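PDB 4YYC: putative trimethylamine methyltransferase from Rhizobium meliloti, which probably acts as a methyltransferase of the trimethylamine methyltransferase (MTTB) family. Local coordinates for residues Ile73-Glu82 with Met250-Lys261. Residues are numbered along the deposited sequence; the frame is centred on the assembly and turned at random.
Sequences IGIEFRDDAE and MVFDETMLGAAK
Glu76 and Phe77 pair in parallel with Val251 and Phe252, joining strand 75-77 to strand 251-252 at the edge of a small mixed sheet whose other neighbour of 75-77 is the antiparallel strand 98-100. Three backbone hydrogen bonds make the join: Glu76 N to Met250 O (3.0 Å), Phe252 N to Glu76 O, and Arg78 N to Phe252 O.

On one face of this sheet, CZ of Phe77 lies beside CD2 of Phe252, with the ring planes inclined at 33°, and Ile75 CG2 reaches the edge of the Phe252 ring. Leu257, from the first turn of helix 254-265, puts CD2 3.7 Å from Phe77 CD2, while Trp87 meets Phe77 edge-to-face. At the start of the pairing, Ile75 CD1 packs against CB and CG of selenomethionine Met250.

Glu76 and Val251 point to the other face, where Arg78, just past the strand, lays its extended side chain and guanidinium over Val251, whose CG2 sits 3.8 Å above the centre of that plane. A salt bridge to Glu76 holds the guanidinium: NE bonds to OE1 at 2.8 Å, in the guanidinium plane and through the anti lone pair of OE1, and Glu76 OE2 has a second arginine, Arg98. Pro441 and Gly442 of the second subunit pack on Glu76 and Val251.

Beyond the strands, water bridges the loop after 75-77 to the start of helix 254-265. One molecule connects Arg78 NH1 to Asp253 OD1; another is shared by Asp79 OD2, Asp253 OD1 and Glu254 N.

Farther along, the two helices are tied by a salt-bridge network centred on Lys261. A bend at chi3 (-62°) turns its ammonium to both acids: NZ meets Asp80 OD2 on the syn side at 2.9 Å, and Glu82 OE1 at 2.8 Å from above the carboxylate plane.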
# COMPACT_ATOMS: atom_id res chain seq x y z
N ILE A 73 11.23 -25.08 25.20
CA ILE A 73 9.78 -25.32 25.11
C ILE A 73 9.52 -26.47 24.15
O ILE A 73 8.77 -27.38 24.49
CB ILE A 73 9.01 -24.05 24.68
CG1 ILE A 73 9.25 -22.96 25.73
CG2 ILE A 73 7.53 -24.37 24.53
CD1 ILE A 73 8.72 -21.60 25.33
N GLY A 74 10.14 -26.43 22.98
CA GLY A 74 9.98 -27.47 21.99
C GLY A 74 8.74 -27.29 21.13
O GLY A 74 7.98 -26.35 21.29
N ILE A 75 8.59 -28.20 20.20
CA ILE A 75 7.47 -28.21 19.26
C ILE A 75 6.83 -29.59 19.30
O ILE A 75 7.53 -30.59 19.26
CB ILE A 75 7.97 -27.93 17.84
CG1 ILE A 75 8.75 -26.60 17.77
CG2 ILE A 75 6.83 -27.96 16.84
CD1 ILE A 75 7.94 -25.34 17.95
N GLU A 76 5.52 -29.63 19.40
CA GLU A 76 4.81 -30.93 19.35
C GLU A 76 4.74 -31.47 17.93
O GLU A 76 4.38 -30.75 17.00
CB GLU A 76 3.39 -30.77 19.87
CG GLU A 76 3.30 -30.30 21.32
CD GLU A 76 3.10 -31.45 22.28
OE1 GLU A 76 2.11 -32.18 22.14
OE2 GLU A 76 3.96 -31.65 23.18
N PHE A 77 5.06 -32.76 17.76
CA PHE A 77 4.83 -33.48 16.53
C PHE A 77 3.85 -34.54 16.95
O PHE A 77 4.23 -35.53 17.56
CB PHE A 77 6.14 -34.03 15.96
CG PHE A 77 6.95 -33.00 15.22
CD1 PHE A 77 7.58 -31.95 15.89
CD2 PHE A 77 7.02 -33.03 13.83
CE1 PHE A 77 8.25 -30.97 15.18
CE2 PHE A 77 7.69 -32.05 13.12
CZ PHE A 77 8.30 -31.01 13.79
N ARG A 78 2.56 -34.33 16.66
CA ARG A 78 1.52 -35.17 17.26
C ARG A 78 1.02 -36.30 16.38
O ARG A 78 0.89 -36.13 15.19
CB ARG A 78 0.34 -34.32 17.67
CG ARG A 78 0.72 -33.36 18.75
CD ARG A 78 -0.47 -32.56 19.25
NE ARG A 78 -0.13 -31.78 20.45
CZ ARG A 78 -0.96 -30.90 21.01
NH1 ARG A 78 -2.15 -30.66 20.47
NH2 ARG A 78 -0.59 -30.23 22.10
N ASP A 79 0.76 -37.44 17.01
CA ASP A 79 0.15 -38.59 16.39
C ASP A 79 0.94 -39.09 15.18
O ASP A 79 0.34 -39.58 14.23
CB ASP A 79 -1.34 -38.27 16.04
CG ASP A 79 -2.13 -37.81 17.25
OD1 ASP A 79 -2.18 -38.56 18.20
OD2 ASP A 79 -2.62 -36.66 17.28
N ASP A 80 2.28 -39.01 15.26
CA ASP A 80 3.20 -39.42 14.18
C ASP A 80 4.49 -39.99 14.76
O ASP A 80 5.49 -39.31 14.99
CB ASP A 80 3.51 -38.28 13.21
CG ASP A 80 4.15 -38.78 11.92
OD1 ASP A 80 4.85 -39.81 11.93
OD2 ASP A 80 3.92 -38.15 10.87
N ALA A 81 4.43 -41.30 15.03
CA ALA A 81 5.54 -41.98 15.66
C ALA A 81 6.78 -41.96 14.78
O ALA A 81 7.88 -41.87 15.28
CB ALA A 81 5.17 -43.42 15.98
N GLU A 82 6.60 -42.07 13.48
CA GLU A 82 7.72 -42.01 12.56
C GLU A 82 8.47 -40.66 12.69
O GLU A 82 9.70 -40.60 12.68
CB GLU A 82 7.23 -42.21 11.14
CG GLU A 82 8.33 -42.12 10.09
CD GLU A 82 7.82 -42.16 8.65
OE1 GLU A 82 6.58 -42.17 8.43
OE2 GLU A 82 8.69 -42.19 7.74
N MSE A 250 2.93 -23.90 17.92
CA MSE A 250 4.02 -24.85 18.18
C MSE A 250 3.54 -26.30 18.15
O MSE A 250 4.03 -27.13 18.90
CB MSE A 250 4.72 -24.44 19.51
CG MSE A 250 5.36 -23.04 19.38
SE MSE A 250 6.10 -22.50 21.13
CE MSE A 250 4.43 -21.87 22.00
N VAL A 251 2.61 -26.61 17.25
CA VAL A 251 2.16 -28.00 17.06
C VAL A 251 2.14 -28.26 15.57
O VAL A 251 1.59 -27.44 14.81
CB VAL A 251 0.73 -28.22 17.62
CG1 VAL A 251 0.17 -29.59 17.23
CG2 VAL A 251 0.72 -28.07 19.14
N PHE A 252 2.64 -29.45 15.18
CA PHE A 252 2.32 -30.04 13.86
C PHE A 252 1.50 -31.29 14.10
O PHE A 252 1.88 -32.12 14.88
CB PHE A 252 3.60 -30.37 13.07
CG PHE A 252 4.28 -29.15 12.52
CD1 PHE A 252 3.89 -28.60 11.31
CD2 PHE A 252 5.31 -28.54 13.23
CE1 PHE A 252 4.49 -27.45 10.82
CE2 PHE A 252 5.93 -27.39 12.75
CZ PHE A 252 5.52 -26.84 11.56
N ASP A 253 0.39 -31.37 13.40
CA ASP A 253 -0.53 -32.49 13.51
C ASP A 253 -0.35 -33.54 12.43
O ASP A 253 0.27 -33.34 11.39
CB ASP A 253 -1.96 -31.96 13.49
CG ASP A 253 -2.39 -31.40 14.83
OD1 ASP A 253 -2.16 -32.08 15.87
OD2 ASP A 253 -2.99 -30.29 14.83
N GLU A 254 -0.90 -34.70 12.74
CA GLU A 254 -0.81 -35.88 11.91
C GLU A 254 -1.10 -35.67 10.41
O GLU A 254 -0.38 -36.16 9.55
CB GLU A 254 -1.78 -36.91 12.50
CG GLU A 254 -1.85 -38.25 11.82
CD GLU A 254 -2.74 -39.21 12.58
OE1 GLU A 254 -3.70 -38.78 13.26
OE2 GLU A 254 -2.46 -40.42 12.49
N THR A 255 -2.20 -35.01 10.10
CA THR A 255 -2.58 -34.86 8.69
C THR A 255 -1.56 -34.07 7.91
O THR A 255 -1.15 -34.46 6.81
CB THR A 255 -3.96 -34.22 8.57
OG1 THR A 255 -4.87 -35.08 9.24
CG2 THR A 255 -4.36 -34.11 7.08
N MSE A 256 -1.16 -32.93 8.49
CA MSE A 256 -0.16 -32.10 7.86
C MSE A 256 1.18 -32.76 7.72
O MSE A 256 1.80 -32.70 6.66
CB MSE A 256 -0.06 -30.73 8.57
CG MSE A 256 -1.32 -29.88 8.44
SE MSE A 256 -1.65 -29.29 6.60
CE MSE A 256 -2.92 -30.71 6.08
N LEU A 257 1.62 -33.43 8.77
CA LEU A 257 2.87 -34.19 8.71
C LEU A 257 2.79 -35.30 7.68
O LEU A 257 3.75 -35.56 6.97
CB LEU A 257 3.22 -34.74 10.09
CG LEU A 257 3.62 -33.73 11.14
CD1 LEU A 257 3.67 -34.39 12.50
CD2 LEU A 257 4.93 -33.02 10.82
N GLY A 258 1.63 -35.95 7.58
CA GLY A 258 1.45 -37.02 6.60
C GLY A 258 1.54 -36.56 5.16
O GLY A 258 2.19 -37.22 4.35
N ALA A 259 0.94 -35.40 4.85
CA ALA A 259 1.10 -34.83 3.52
C ALA A 259 2.55 -34.41 3.25
O ALA A 259 3.07 -34.66 2.17
CB ALA A 259 0.17 -33.65 3.31
N ALA A 260 3.19 -33.81 4.25
CA ALA A 260 4.59 -33.38 4.12
C ALA A 260 5.48 -34.56 3.79
O ALA A 260 6.35 -34.46 2.91
CB ALA A 260 5.07 -32.68 5.38
N LYS A 261 5.25 -35.69 4.47
CA LYS A 261 6.07 -36.88 4.21
C LYS A 261 5.92 -37.38 2.75
O LYS A 261 6.92 -37.73 2.08
CB LYS A 261 5.78 -38.00 5.22
CG LYS A 261 6.21 -37.63 6.62
CD LYS A 261 6.07 -38.72 7.67
CE LYS A 261 4.68 -39.18 7.91
NZ LYS A 261 4.69 -40.23 8.99
O HOH W 1 -3.44 -31.45 18.17
O HOH W 2 -2.45 -34.81 15.23
O HOH W 3 1.38 -38.33 9.93